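Local coordinates for protein putative transcriptional regulator (Listeria innocua, PDB 3LWF) that probably binds DNA as a transcription factor of the Rrf2 family, using a winged helix-turn-helix domain, at residues T31-L36 / A71-S76; E35-I40 / G88-I93; S49-K54 / H59-L64. All coordinates share one frame; numbering follows the deposited sequence.

The chain first runs through helix 24-38, which supplies one side of contacts 1 and 2. Residues 47-54 and 58-70 follow as two helices, and contact 3 joins them across a short turn. It closes the smallest loop. Contact 1 closes a wider one, bringing residues 71-76, where the chain enters strand 74-77, back to the helix. Contact 2 closes the widest, after strand 83-86, at residues 88-93. Contact 3 lies within both wider spans. Contacts 1 and 2 share Glu-35 and Leu-36 and cross, neither enclosing the other. Together the three tie helix 24-38, the helix-turn-helix and the chain around the wing into one unit.

Contact 1: residues T31-L36 / A71-S76; sequences TITLEL and AGIVKS. With SO4 (sulfate ion), chain G; SO4 (sulfate ion), chain J.
Thr-33 and Leu-36 of one helix face Ile-73 and Val-74, where the chain passes from a loop into a strand. Ile-32 points to the same side but stops short of residues 71-76. Thr-33 makes the first touch, with its methyl. The side-chain rotation (chi1 59°) turns OG1 back to its own helix, where it hydrogen-bonds to Gly-29 O. Thr-33 CG2 then lies beside the backbone N, anti to the carbonyl carbon, and comes to 4.0 Å from Ile-73 CG2. The same methyl, Thr-33 CG2, lies 4.4 Å from Val-74 CG1, so it sits near both residues.

The setting is that of a winged helix-turn-helix. Helix 24-38 backs the domain, and the chain leaves helix 58-70 to start the two-stranded wing. Gly-72 ends helix 58-70 with a Schellman motif and positive phi, and this lets the chain turn into strand 74-77. Backbone bonds from Ile-73 to Asn-87 and from Lys-75 to Val-85 join this part of the chain to strand 83-86 and the residue after it.

Leu-36, further along the helix, gives the closest touch. Its CD1 lies 3.6 Å from Val-74 CG1, and the two side chains cross at about a right angle. Leu-36 also packs on Tyr-84 and Leu-86 of strand 83-86. Beyond Val-74, both Lys-75 and Ser-76 are exposed, and Ser-76 OG hydrogen-bonds to O2 of a sulfate ion at 2.6 Å. A second sulfate lies beside Lys-75 NZ, but that distance is too short to be trusted. Both ions probably come from the crystallisation liquor.

Contact 2: residues E35-I40 / G88-I93; sequences ELAKRI and GDPEKI
Ile-40 and Ala-37 meet the ring of Pro-90. Ile-40 comes up against the ring with the end of its longer branch. Its CD1 lies 3.6 Å from Pro-90 CD and 3.7 Å from Pro-90 CG, so one methyl rests against two ring carbons. Ala-37 adds its CB, 4.1 Å from Pro-90 CB. The proline thus meets Ala-37 in the last turn of helix 24-38 and Ile-40 just beyond it.

The next shell fixes each side. Asp-89, just before the proline, forms an Asx turn: its OD1 accepts the backbone N of Glu-91 at 3.1 Å. The N-H comes from above the carboxylate plane, 64° out of it. Asp-89 O accepts from both Lys-92 N and Ile-93 N and closes the loop into a compact turn. Backbone bonds from Pro-90 to Ser-140 and from Ile-93 to Leu-139 tie this turn to the region of helix 139-144. Leu-143 of that helix also packs on Ala-37.

On the helix side, Glu-35 holds two basic residues. Arg-39 grips its OE1 side-on, with NE and NH2 each 3.1 Å from that one oxygen. The oxygen lies close to the guanidinium plane, which sets the rotation of the group. Lys-38 NZ takes Glu-35 OE2 at 2.9 Å, on the syn side. This network bridges the point where Arg-39 leaves the helix, one residue before Ile-40.

No hydrogen bond crosses the contact. The loop between wing and helix 95-102 meets the helix end almost entirely through hydrocarbon, while the polar bonds shape each side separately.

Contact 3: residues S49-K54 / H59-L64; sequences SIAQDK and HYLEQL
Leu-61 reaches from its helix toward Ile-50 and Ala-51 of the helix before it. At CB the chain heads for residues 49-54 without yet meeting them. CG sits beside the backbone N, on the far side from the carbonyl carbon (chi1 -60°). From there CD1 continues the extended line from CA (chi2 -176°), and this carries it across the gap. CD1 does all the close touching. It lies 3.9 Å from Ala-51 N and 4.0 Å from Ala-51 CB, so it rests on the backbone of the first helix as well as on the alanine methyl. At 4.2 Å from Ile-50 CG2 it also meets the isoleucine, whose side chain runs obliquely to its own. The other branch turns to helix 24-38, where Leu-61 CD2 packs on Ile-32 CD1 at 4.0 Å.

Helices 47-54 and 58-70, joined by a tight turn, form the helix-turn-helix of the Rrf2 family. The second is consistent with a DNA recognition helix. Small Ala-51 lets the backbones come close here: its CA is 7.4 Å from Leu-61 CA.

Polar groups lie around this core. Gln-63 NE2 bonds to His-59 O at 3.0 Å, with His-59 O close to the amide plane of Gln-63. Tyr-60 OH bonds to Thr-24 OG1 of helix 24-38. Lys-54 NZ forms a salt bridge with Glu-116 of the second subunit.

No hydrogen bond joins residues 49-54 to 59-64, so the contact itself rests on the fit and burial of apolar groups.

Contact 1: residues T31-L36 / A71-S76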
ATOM      1  N   THR A  31      14.890  -2.533 -12.691  1.00 20.38           N
ATOM      2  CA  THR A  31      16.103  -1.904 -13.205  1.00 22.99           C
ATOM      3  C   THR A  31      16.459  -2.548 -14.570  1.00 22.66           C
ATOM      4  O   THR A  31      16.767  -1.857 -15.513  1.00 25.75           O
ATOM      5  CB  THR A  31      17.264  -1.960 -12.213  1.00 23.16           C
ATOM      6  OG1 THR A  31      16.982  -1.107 -11.103  1.00 24.62           O
ATOM      7  CG2 THR A  31      18.587  -1.481 -12.857  1.00 20.53           C
ATOM      8  N   ILE A  32      16.371  -3.862 -14.673  1.00 21.56           N
ATOM      9  CA  ILE A  32      16.772  -4.545 -15.897  1.00 21.07           C
ATOM     10  C   ILE A  32      15.867  -4.126 -17.077  1.00 22.29           C
ATOM     11  O   ILE A  32      16.351  -3.687 -18.131  1.00 18.56           O
ATOM     12  CB  ILE A  32      16.681  -6.072 -15.748  1.00 18.96           C
ATOM     13  CG1 ILE A  32      17.816  -6.635 -14.869  1.00 21.57           C
ATOM     14  CG2 ILE A  32      16.735  -6.735 -17.122  1.00 18.79           C
ATOM     15  CD1 ILE A  32      17.540  -8.091 -14.405  1.00 16.64           C
ATOM     16  N   THR A  33      14.555  -4.239 -16.866  1.00 19.17           N
ATOM     17  CA  THR A  33      13.612  -3.968 -17.927  1.00 20.28           C
ATOM     18  C   THR A  33      13.571  -2.519 -18.323  1.00 21.27           C
ATOM     19  O   THR A  33      13.395  -2.219 -19.504  1.00 22.20           O
ATOM     20  CB  THR A  33      12.216  -4.481 -17.615  1.00 20.59           C
ATOM     21  OG1 THR A  33      11.745  -3.870 -16.422  1.00 21.73           O
ATOM     22  CG2 THR A  33      12.247  -5.983 -17.423  1.00 18.13           C
ATOM     23  N   LEU A  34      13.755  -1.621 -17.365  1.00 20.11           N
ATOM     24  CA  LEU A  34      13.899  -0.211 -17.707  1.00 22.02           C
ATOM     25  C   LEU A  34      15.131   0.075 -18.537  1.00 20.02           C
ATOM     26  O   LEU A  34      15.112   0.958 -19.422  1.00 21.20           O
ATOM     27  CB  LEU A  34      13.914   0.677 -16.453  1.00 15.95           C
ATOM     28  CG  LEU A  34      12.593   0.781 -15.673  1.00 21.98           C
ATOM     29  CD1 LEU A  34      12.900   1.430 -14.275  1.00 23.06           C
ATOM     30  CD2 LEU A  34      11.454   1.503 -16.448  1.00 16.50           C
ATOM     31  N   GLU A  35      16.246  -0.550 -18.187  1.00 20.71           N
ATOM     32  CA  GLU A  35      17.479  -0.328 -18.988  1.00 21.91           C
ATOM     33  C   GLU A  35      17.319  -0.901 -20.402  1.00 21.82           C
ATOM     34  O   GLU A  35      17.772  -0.302 -21.380  1.00 21.33           O
ATOM     35  CB  GLU A  35      18.685  -0.970 -18.329  1.00 19.54           C
ATOM     36  CG  GLU A  35      19.122  -0.238 -17.110  1.00 27.89           C
ATOM     37  CD  GLU A  35      19.478   1.191 -17.430  1.00 32.88           C
ATOM     38  OE1 GLU A  35      20.308   1.368 -18.342  1.00 31.74           O
ATOM     39  OE2 GLU A  35      18.895   2.103 -16.806  1.00 32.33           O
ATOM     40  N   LEU A  36      16.656  -2.049 -20.509  1.00 20.87           N
ATOM     41  CA  LEU A  36      16.350  -2.605 -21.825  1.00 21.21           C
ATOM     42  C   LEU A  36      15.388  -1.692 -22.585  1.00 21.89           C
ATOM     43  O   LEU A  36      15.529  -1.528 -23.800  1.00 23.68           O
ATOM     44  CB  LEU A  36      15.826  -4.047 -21.728  1.00 23.08           C
ATOM     45  CG  LEU A  36      16.778  -5.082 -21.118  1.00 23.61           C
ATOM     46  CD1 LEU A  36      16.080  -6.430 -21.033  1.00 18.86           C
ATOM     47  CD2 LEU A  36      18.087  -5.226 -21.895  1.00 20.20           C
ATOM     48  N   ALA A  71       8.459 -15.462 -19.090  1.00 21.74           N
ATOM     49  CA  ALA A  71       7.161 -14.801 -19.155  1.00 22.60           C
ATOM     50  C   ALA A  71       7.010 -13.969 -20.440  1.00 23.72           C
ATOM     51  O   ALA A  71       6.001 -13.329 -20.593  1.00 25.76           O
ATOM     52  CB  ALA A  71       6.942 -13.903 -17.913  1.00 18.75           C
ATOM     53  N   GLY A  72       8.046 -13.923 -21.288  1.00 21.85           N
ATOM     54  CA  GLY A  72       8.024 -13.208 -22.557  1.00 22.57           C
ATOM     55  C   GLY A  72       8.362 -11.726 -22.490  1.00 23.98           C
ATOM     56  O   GLY A  72       8.192 -11.002 -23.471  1.00 25.93           O
ATOM     57  N   ILE A  73       8.840 -11.268 -21.344  1.00 22.71           N
ATOM     58  CA  ILE A  73       9.083  -9.846 -21.136  1.00 20.97           C
ATOM     59  C   ILE A  73      10.408  -9.442 -21.791  1.00 20.07           C
ATOM     60  O   ILE A  73      10.555  -8.296 -22.287  1.00 19.90           O
ATOM     61  CB  ILE A  73       9.023  -9.498 -19.624  1.00 18.49           C
ATOM     62  CG1 ILE A  73       7.589  -9.710 -19.119  1.00 24.57           C
ATOM     63  CG2 ILE A  73       9.463  -8.049 -19.344  1.00 16.86           C
ATOM     64  CD1 ILE A  73       7.427  -9.805 -17.553  1.00 20.91           C
ATOM     65  N   VAL A  74      11.371 -10.368 -21.773  1.00 19.47           N
ATOM     66  CA  VAL A  74      12.653 -10.133 -22.406  1.00 20.34           C
ATOM     67  C   VAL A  74      12.920 -11.311 -23.319  1.00 22.89           C
ATOM     68  O   VAL A  74      12.257 -12.341 -23.212  1.00 22.81           O
ATOM     69  CB  VAL A  74      13.770 -10.001 -21.388  1.00 20.05           C
ATOM     70  CG1 VAL A  74      13.454  -8.861 -20.455  1.00 17.44           C
ATOM     71  CG2 VAL A  74      14.071 -11.378 -20.659  1.00 17.35           C
ATOM     72  N   LYS A  75      13.831 -11.126 -24.268  1.00 20.47           N
ATOM     73  CA  LYS A  75      14.340 -12.235 -25.070  1.00 22.15           C
ATOM     74  C   LYS A  75      15.851 -12.279 -25.011  1.00 21.86           C
ATOM     75  O   LYS A  75      16.508 -11.197 -24.943  1.00 20.95           O
ATOM     76  CB  LYS A  75      13.935 -12.085 -26.526  1.00 23.25           C
ATOM     77  CG  LYS A  75      12.545 -12.596 -26.807  1.00 29.84           C
ATOM     78  CD  LYS A  75      12.501 -13.425 -28.037  1.00 30.87           C
ATOM     79  CE  LYS A  75      11.118 -14.005 -28.265  1.00 30.96           C
ATOM     80  NZ  LYS A  75      10.422 -13.256 -29.305  1.00 35.02           N
ATOM     81  N   SER A  76      16.392 -13.501 -25.027  1.00 19.65           N
ATOM     82  CA  SER A  76      17.845 -13.699 -25.035  1.00 22.00           C
ATOM     83  C   SER A  76      18.315 -13.937 -26.462  1.00 24.09           C
ATOM     84  O   SER A  76      17.565 -14.481 -27.286  1.00 22.58           O
ATOM     85  CB  SER A  76      18.259 -14.883 -24.167  1.00 23.21           C
ATOM     86  OG  SER A  76      17.682 -16.079 -24.627  1.00 21.96           O
TER
HETATM   87  S   SO4 G 143       7.192 -14.026 -29.669  0.70 68.36           S
HETATM   88  O1  SO4 G 143       7.351 -14.502 -31.051  0.70 64.98           O
HETATM   89  O2  SO4 G 143       5.849 -13.516 -29.447  0.70 74.07           O
HETATM   90  O3  SO4 G 143       7.401 -15.116 -28.727  0.70 62.97           O
HETATM   91  O4  SO4 G 143       8.089 -12.910 -29.423  0.70 70.61           O
HETATM   92  S   SO4 J 146      17.912 -19.200 -23.464  0.50 58.61           S
HETATM   93  O1  SO4 J 146      16.521 -19.357 -23.897  0.50 55.64           O
HETATM   94  O2  SO4 J 146      18.046 -17.895 -22.814  0.50 55.33           O
HETATM   95  O3  SO4 J 146      18.317 -20.252 -22.535  0.50 56.52           O
HETATM   96  O4  SO4 J 146      18.788 -19.291 -24.628  0.50 58.83           O

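Contact 2: residues E35-I40 / G88-I93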
ATOM      1  N   GLU A  35      16.246  -0.550 -18.187  1.00 20.71           N
ATOM      2  CA  GLU A  35      17.479  -0.328 -18.988  1.00 21.91           C
ATOM      3  C   GLU A  35      17.319  -0.901 -20.402  1.00 21.82           C
ATOM      4  O   GLU A  35      17.772  -0.302 -21.380  1.00 21.33           O
ATOM      5  CB  GLU A  35      18.685  -0.970 -18.329  1.00 19.54           C
ATOM      6  CG  GLU A  35      19.122  -0.238 -17.110  1.00 27.89           C
ATOM      7  CD  GLU A  35      19.478   1.191 -17.430  1.00 32.88           C
ATOM      8  OE1 GLU A  35      20.308   1.368 -18.342  1.00 31.74           O
ATOM      9  OE2 GLU A  35      18.895   2.103 -16.806  1.00 32.33           O
ATOM     10  N   LEU A  36      16.656  -2.049 -20.509  1.00 20.87           N
ATOM     11  CA  LEU A  36      16.350  -2.605 -21.825  1.00 21.21           C
ATOM     12  C   LEU A  36      15.388  -1.692 -22.585  1.00 21.89           C
ATOM     13  O   LEU A  36      15.529  -1.528 -23.800  1.00 23.68           O
ATOM     14  CB  LEU A  36      15.826  -4.047 -21.728  1.00 23.08           C
ATOM     15  CG  LEU A  36      16.778  -5.082 -21.118  1.00 23.61           C
ATOM     16  CD1 LEU A  36      16.080  -6.430 -21.033  1.00 18.86           C
ATOM     17  CD2 LEU A  36      18.087  -5.226 -21.895  1.00 20.20           C
ATOM     18  N   ALA A  37      14.457  -1.059 -21.879  1.00 21.45           N
ATOM     19  CA  ALA A  37      13.501  -0.128 -22.498  1.00 23.88           C
ATOM     20  C   ALA A  37      14.194   1.142 -23.026  1.00 24.47           C
ATOM     21  O   ALA A  37      13.920   1.586 -24.124  1.00 26.46           O
ATOM     22  CB  ALA A  37      12.372   0.234 -21.538  1.00 20.43           C
ATOM     23  N   LYS A  38      15.126   1.676 -22.260  1.00 25.69           N
ATOM     24  CA  LYS A  38      15.935   2.784 -22.729  1.00 27.22           C
ATOM     25  C   LYS A  38      16.748   2.431 -23.969  1.00 29.80           C
ATOM     26  O   LYS A  38      17.056   3.309 -24.767  1.00 29.50           O
ATOM     27  CB  LYS A  38      16.944   3.234 -21.662  1.00 26.20           C
ATOM     28  CG  LYS A  38      16.373   3.918 -20.475  1.00 35.64           C
ATOM     29  CD  LYS A  38      17.463   4.258 -19.453  1.00 37.98           C
ATOM     30  CE  LYS A  38      16.871   4.490 -18.083  1.00 41.59           C
ATOM     31  NZ  LYS A  38      17.917   4.823 -17.094  1.00 45.16           N
ATOM     32  N   ARG A  39      17.163   1.178 -24.117  1.00 29.55           N
ATOM     33  CA  ARG A  39      18.183   0.872 -25.105  1.00 28.79           C
ATOM     34  C   ARG A  39      17.606   0.114 -26.285  1.00 28.38           C
ATOM     35  O   ARG A  39      18.356  -0.527 -27.042  1.00 28.63           O
ATOM     36  CB  ARG A  39      19.321   0.083 -24.448  1.00 28.95           C
ATOM     37  CG  ARG A  39      20.173   0.931 -23.538  1.00 34.92           C
ATOM     38  CD  ARG A  39      20.833   0.158 -22.392  1.00 43.49           C
ATOM     39  NE  ARG A  39      21.095   1.062 -21.277  1.00 45.67           N
ATOM     40  CZ  ARG A  39      22.051   1.988 -21.316  1.00 37.76           C
ATOM     41  NH1 ARG A  39      22.853   2.111 -22.376  1.00 31.53           N
ATOM     42  NH2 ARG A  39      22.216   2.801 -20.301  1.00 29.55           N
ATOM     43  N   ILE A  40      16.289   0.173 -26.447  1.00 26.94           N
ATOM     44  CA  ILE A  40      15.660  -0.453 -27.597  1.00 28.86           C
ATOM     45  C   ILE A  40      16.324   0.064 -28.875  1.00 30.29           C
ATOM     46  O   ILE A  40      16.563   1.261 -29.040  1.00 31.90           O
ATOM     47  CB  ILE A  40      14.147  -0.114 -27.693  1.00 29.50           C
ATOM     48  CG1 ILE A  40      13.346  -0.969 -26.722  1.00 31.63           C
ATOM     49  CG2 ILE A  40      13.670  -0.341 -29.136  1.00 26.30           C
ATOM     50  CD1 ILE A  40      11.861  -0.566 -26.615  1.00 32.17           C
ATOM     51  N   GLY A  88       8.819  -6.342 -26.176  1.00 30.20           N
ATOM     52  CA  GLY A  88       7.510  -5.753 -26.386  1.00 30.32           C
ATOM     53  C   GLY A  88       7.624  -4.263 -26.290  1.00 29.78           C
ATOM     54  O   GLY A  88       8.712  -3.710 -26.118  1.00 29.76           O
ATOM     55  N   ASP A  89       6.475  -3.622 -26.365  1.00 27.47           N
ATOM     56  CA  ASP A  89       6.397  -2.186 -26.357  1.00 26.77           C
ATOM     57  C   ASP A  89       6.453  -1.712 -24.904  1.00 23.67           C
ATOM     58  O   ASP A  89       5.624  -2.121 -24.126  1.00 22.70           O
ATOM     59  CB  ASP A  89       5.047  -1.824 -26.976  1.00 27.18           C
ATOM     60  CG  ASP A  89       4.903  -0.364 -27.274  1.00 26.54           C
ATOM     61  OD1 ASP A  89       5.740   0.448 -26.854  1.00 29.57           O
ATOM     62  OD2 ASP A  89       3.934  -0.046 -27.984  1.00 36.16           O
ATOM     63  N   PRO A  90       7.390  -0.809 -24.562  1.00 24.20           N
ATOM     64  CA  PRO A  90       7.396  -0.239 -23.222  1.00 25.99           C
ATOM     65  C   PRO A  90       6.103   0.502 -22.844  1.00 26.69           C
ATOM     66  O   PRO A  90       5.841   0.696 -21.652  1.00 24.09           O
ATOM     67  CB  PRO A  90       8.620   0.706 -23.213  1.00 27.17           C
ATOM     68  CG  PRO A  90       9.129   0.756 -24.575  1.00 27.11           C
ATOM     69  CD  PRO A  90       8.440  -0.251 -25.428  1.00 25.57           C
ATOM     70  N   GLU A  91       5.311   0.902 -23.848  1.00 24.50           N
ATOM     71  CA  GLU A  91       4.038   1.567 -23.629  1.00 25.71           C
ATOM     72  C   GLU A  91       2.946   0.554 -23.293  1.00 26.29           C
ATOM     73  O   GLU A  91       1.856   0.948 -22.909  1.00 27.78           O
ATOM     74  CB  GLU A  91       3.597   2.339 -24.887  1.00 28.01           C
ATOM     75  CG  GLU A  91       4.580   3.394 -25.433  1.00 34.74           C
ATOM     76  CD  GLU A  91       4.438   4.757 -24.780  1.00 48.22           C
ATOM     77  OE1 GLU A  91       3.610   4.890 -23.844  1.00 55.29           O
ATOM     78  OE2 GLU A  91       5.159   5.695 -25.197  1.00 50.03           O
ATOM     79  N   LYS A  92       3.208  -0.736 -23.468  1.00 25.52           N
ATOM     80  CA  LYS A  92       2.211  -1.771 -23.131  1.00 27.18           C
ATOM     81  C   LYS A  92       2.626  -2.673 -21.963  1.00 27.66           C
ATOM     82  O   LYS A  92       1.767  -3.203 -21.249  1.00 31.70           O
ATOM     83  CB  LYS A  92       1.879  -2.624 -24.350  1.00 28.83           C
ATOM     84  CG  LYS A  92       1.318  -1.855 -25.558  1.00 32.13           C
ATOM     85  CD  LYS A  92       0.855  -2.855 -26.651  1.00 46.42           C
ATOM     86  CE  LYS A  92       0.530  -2.192 -28.028  1.00 51.22           C
ATOM     87  NZ  LYS A  92       1.684  -2.236 -29.005  1.00 48.99           N
ATOM     88  N   ILE A  93       3.922  -2.819 -21.732  1.00 23.96           N
ATOM     89  CA  ILE A  93       4.392  -3.592 -20.579  1.00 23.18           C
ATOM     90  C   ILE A  93       4.253  -2.767 -19.273  1.00 23.08           C
ATOM     91  O   ILE A  93       4.725  -1.625 -19.168  1.00 24.27           O
ATOM     92  CB  ILE A  93       5.844  -4.061 -20.789  1.00 23.03           C
ATOM     93  CG1 ILE A  93       5.931  -5.011 -21.990  1.00 24.29           C
ATOM     94  CG2 ILE A  93       6.399  -4.719 -19.527  1.00 21.40           C
ATOM     95  CD1 ILE A  93       7.373  -5.177 -22.527  1.00 20.21           C
TER

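Contact 3: residues S49-K54 / H59-L64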
ATOM      1  N   SER A  49      26.973  -5.675 -18.568  1.00 24.44           N
ATOM      2  CA  SER A  49      26.972  -4.213 -18.728  1.00 24.49           C
ATOM      3  C   SER A  49      25.972  -3.522 -17.778  1.00 22.82           C
ATOM      4  O   SER A  49      26.300  -2.542 -17.128  1.00 20.62           O
ATOM      5  CB  SER A  49      26.714  -3.823 -20.193  1.00 26.21           C
ATOM      6  OG  SER A  49      25.371  -4.140 -20.569  1.00 32.72           O
ATOM      7  N   ILE A  50      24.763  -4.043 -17.669  1.00 20.76           N
ATOM      8  CA  ILE A  50      23.802  -3.506 -16.689  1.00 24.61           C
ATOM      9  C   ILE A  50      24.346  -3.615 -15.246  1.00 24.55           C
ATOM     10  O   ILE A  50      24.354  -2.621 -14.491  1.00 24.91           O
ATOM     11  CB  ILE A  50      22.391  -4.205 -16.773  1.00 24.77           C
ATOM     12  CG1 ILE A  50      21.795  -4.053 -18.173  1.00 26.83           C
ATOM     13  CG2 ILE A  50      21.450  -3.612 -15.752  1.00 20.60           C
ATOM     14  CD1 ILE A  50      20.508  -4.843 -18.426  1.00 18.97           C
ATOM     15  N   ALA A  51      24.842  -4.802 -14.892  1.00 23.27           N
ATOM     16  CA  ALA A  51      25.471  -5.018 -13.591  1.00 23.72           C
ATOM     17  C   ALA A  51      26.599  -3.991 -13.323  1.00 23.56           C
ATOM     18  O   ALA A  51      26.603  -3.346 -12.258  1.00 23.90           O
ATOM     19  CB  ALA A  51      26.002  -6.437 -13.454  1.00 20.35           C
ATOM     20  N   GLN A  52      27.552  -3.855 -14.244  1.00 21.44           N
ATOM     21  CA  GLN A  52      28.646  -2.882 -14.062  0.50 21.99           C
ATOM     22  C   GLN A  52      28.075  -1.459 -13.929  1.00 23.96           C
ATOM     23  O   GLN A  52      28.424  -0.723 -13.018  1.00 25.19           O
ATOM     24  CB  GLN A  52      29.676  -2.992 -15.193  0.50 21.84           C
ATOM     25  CG  GLN A  52      30.464  -4.310 -15.154  0.50 22.88           C
ATOM     26  CD  GLN A  52      31.407  -4.543 -16.339  0.50 33.44           C
ATOM     27  OE1 GLN A  52      31.279  -3.927 -17.398  0.50 32.62           O
ATOM     28  NE2 GLN A  52      32.352  -5.460 -16.158  0.50 34.45           N
ATOM     29  N   ASP A  53      27.169  -1.085 -14.822  1.00 25.45           N
ATOM     30  CA  ASP A  53      26.591   0.267 -14.801  1.00 24.97           C
ATOM     31  C   ASP A  53      25.893   0.615 -13.464  1.00 27.12           C
ATOM     32  O   ASP A  53      26.017   1.713 -12.965  1.00 23.31           O
ATOM     33  CB  ASP A  53      25.596   0.413 -15.961  1.00 22.93           C
ATOM     34  CG  ASP A  53      25.082   1.845 -16.130  1.00 27.46           C
ATOM     35  OD1 ASP A  53      25.883   2.792 -16.030  1.00 32.98           O
ATOM     36  OD2 ASP A  53      23.875   2.023 -16.368  1.00 24.02           O
ATOM     37  N   LYS A  54      25.169  -0.339 -12.892  1.00 26.61           N
ATOM     38  CA  LYS A  54      24.352  -0.078 -11.722  1.00 28.97           C
ATOM     39  C   LYS A  54      24.974  -0.600 -10.433  1.00 30.09           C
ATOM     40  O   LYS A  54      24.301  -0.617  -9.427  1.00 30.79           O
ATOM     41  CB  LYS A  54      22.973  -0.735 -11.900  1.00 30.03           C
ATOM     42  CG  LYS A  54      22.154  -0.252 -13.073  1.00 29.45           C
ATOM     43  CD  LYS A  54      22.004   1.272 -13.064  1.00 31.47           C
ATOM     44  CE  LYS A  54      21.069   1.775 -14.169  1.00 35.43           C
ATOM     45  NZ  LYS A  54      21.077   3.265 -14.244  1.00 37.23           N
ATOM     46  N   HIS A  59      25.730 -12.085 -11.310  1.00 21.12           N
ATOM     47  CA  HIS A  59      25.254 -13.440 -10.987  1.00 23.71           C
ATOM     48  C   HIS A  59      23.840 -13.412 -10.407  1.00 19.47           C
ATOM     49  O   HIS A  59      23.041 -14.292 -10.691  1.00 23.18           O
ATOM     50  CB  HIS A  59      26.240 -14.141 -10.009  1.00 25.70           C
ATOM     51  CG  HIS A  59      26.084 -15.643  -9.928  1.00 34.95           C
ATOM     52  ND1 HIS A  59      25.762 -16.430 -11.018  1.00 40.64           N
ATOM     53  CD2 HIS A  59      26.257 -16.503  -8.890  1.00 34.50           C
ATOM     54  CE1 HIS A  59      25.716 -17.699 -10.650  1.00 34.22           C
ATOM     55  NE2 HIS A  59      26.022 -17.771  -9.367  1.00 32.67           N
ATOM     56  N   TYR A  60      23.553 -12.421  -9.569  1.00 17.87           N
ATOM     57  CA  TYR A  60      22.187 -12.201  -9.075  1.00 20.85           C
ATOM     58  C   TYR A  60      21.195 -11.809 -10.209  1.00 21.43           C
ATOM     59  O   TYR A  60      20.100 -12.357 -10.282  1.00 20.37           O
ATOM     60  CB  TYR A  60      22.170 -11.160  -7.952  1.00 21.58           C
ATOM     61  CG  TYR A  60      20.808 -11.041  -7.270  1.00 22.50           C
ATOM     62  CD1 TYR A  60      20.192 -12.138  -6.680  1.00 24.89           C
ATOM     63  CD2 TYR A  60      20.136  -9.837  -7.239  1.00 28.35           C
ATOM     64  CE1 TYR A  60      18.945 -12.015  -6.030  1.00 27.79           C
ATOM     65  CE2 TYR A  60      18.907  -9.710  -6.631  1.00 26.01           C
ATOM     66  CZ  TYR A  60      18.302 -10.796  -6.044  1.00 26.93           C
ATOM     67  OH  TYR A  60      17.096 -10.606  -5.425  1.00 24.00           O
ATOM     68  N   LEU A  61      21.602 -10.934 -11.126  1.00 18.59           N
ATOM     69  CA  LEU A  61      20.693 -10.543 -12.224  1.00 21.61           C
ATOM     70  C   LEU A  61      20.397 -11.764 -13.079  1.00 22.68           C
ATOM     71  O   LEU A  61      19.289 -11.888 -13.603  1.00 19.50           O
ATOM     72  CB  LEU A  61      21.260  -9.407 -13.087  1.00 20.38           C
ATOM     73  CG  LEU A  61      21.548  -8.094 -12.386  1.00 21.44           C
ATOM     74  CD1 LEU A  61      22.006  -7.008 -13.354  1.00 25.51           C
ATOM     75  CD2 LEU A  61      20.360  -7.632 -11.578  1.00 20.81           C
ATOM     76  N   GLU A  62      21.378 -12.670 -13.205  1.00 24.11           N
ATOM     77  CA  GLU A  62      21.217 -13.835 -14.071  1.00 25.56           C
ATOM     78  C   GLU A  62      20.113 -14.690 -13.514  1.00 23.57           C
ATOM     79  O   GLU A  62      19.492 -15.396 -14.246  1.00 24.22           O
ATOM     80  CB  GLU A  62      22.471 -14.721 -14.144  1.00 25.88           C
ATOM     81  CG  GLU A  62      23.548 -14.275 -15.115  1.00 38.82           C
ATOM     82  CD  GLU A  62      24.900 -15.032 -14.896  1.00 47.09           C
ATOM     83  OE1 GLU A  62      24.863 -16.219 -14.524  1.00 44.87           O
ATOM     84  OE2 GLU A  62      25.993 -14.437 -15.073  1.00 51.43           O
ATOM     85  N   GLN A  63      19.902 -14.618 -12.209  1.00 23.66           N
ATOM     86  CA  GLN A  63      18.835 -15.332 -11.555  1.00 23.49           C
ATOM     87  C   GLN A  63      17.486 -14.659 -11.721  1.00 24.05           C
ATOM     88  O   GLN A  63      16.476 -15.304 -11.562  1.00 22.92           O
ATOM     89  CB  GLN A  63      19.105 -15.452 -10.051  1.00 24.73           C
ATOM     90  CG  GLN A  63      20.505 -15.951  -9.673  1.00 22.23           C
ATOM     91  CD  GLN A  63      20.909 -17.180 -10.411  1.00 23.02           C
ATOM     92  OE1 GLN A  63      20.181 -18.175 -10.430  1.00 23.26           O
ATOM     93  NE2 GLN A  63      22.092 -17.138 -11.015  1.00 23.88           N
ATOM     94  N   LEU A  64      17.463 -13.359 -11.970  1.00 23.48           N
ATOM     95  CA  LEU A  64      16.189 -12.686 -12.169  1.00 22.84           C
ATOM     96  C   LEU A  64      15.727 -12.730 -13.611  1.00 23.68           C
ATOM     97  O   LEU A  64      14.530 -12.574 -13.877  1.00 24.56           O
ATOM     98  CB  LEU A  64      16.267 -11.232 -11.718  1.00 20.10           C
ATOM     99  CG  LEU A  64      16.670 -10.994 -10.272  1.00 26.10           C
ATOM    100  CD1 LEU A  64      16.743  -9.482  -9.980  1.00 20.98           C
ATOM    101  CD2 LEU A  64      15.668 -11.717  -9.374  1.00 19.37           C
TER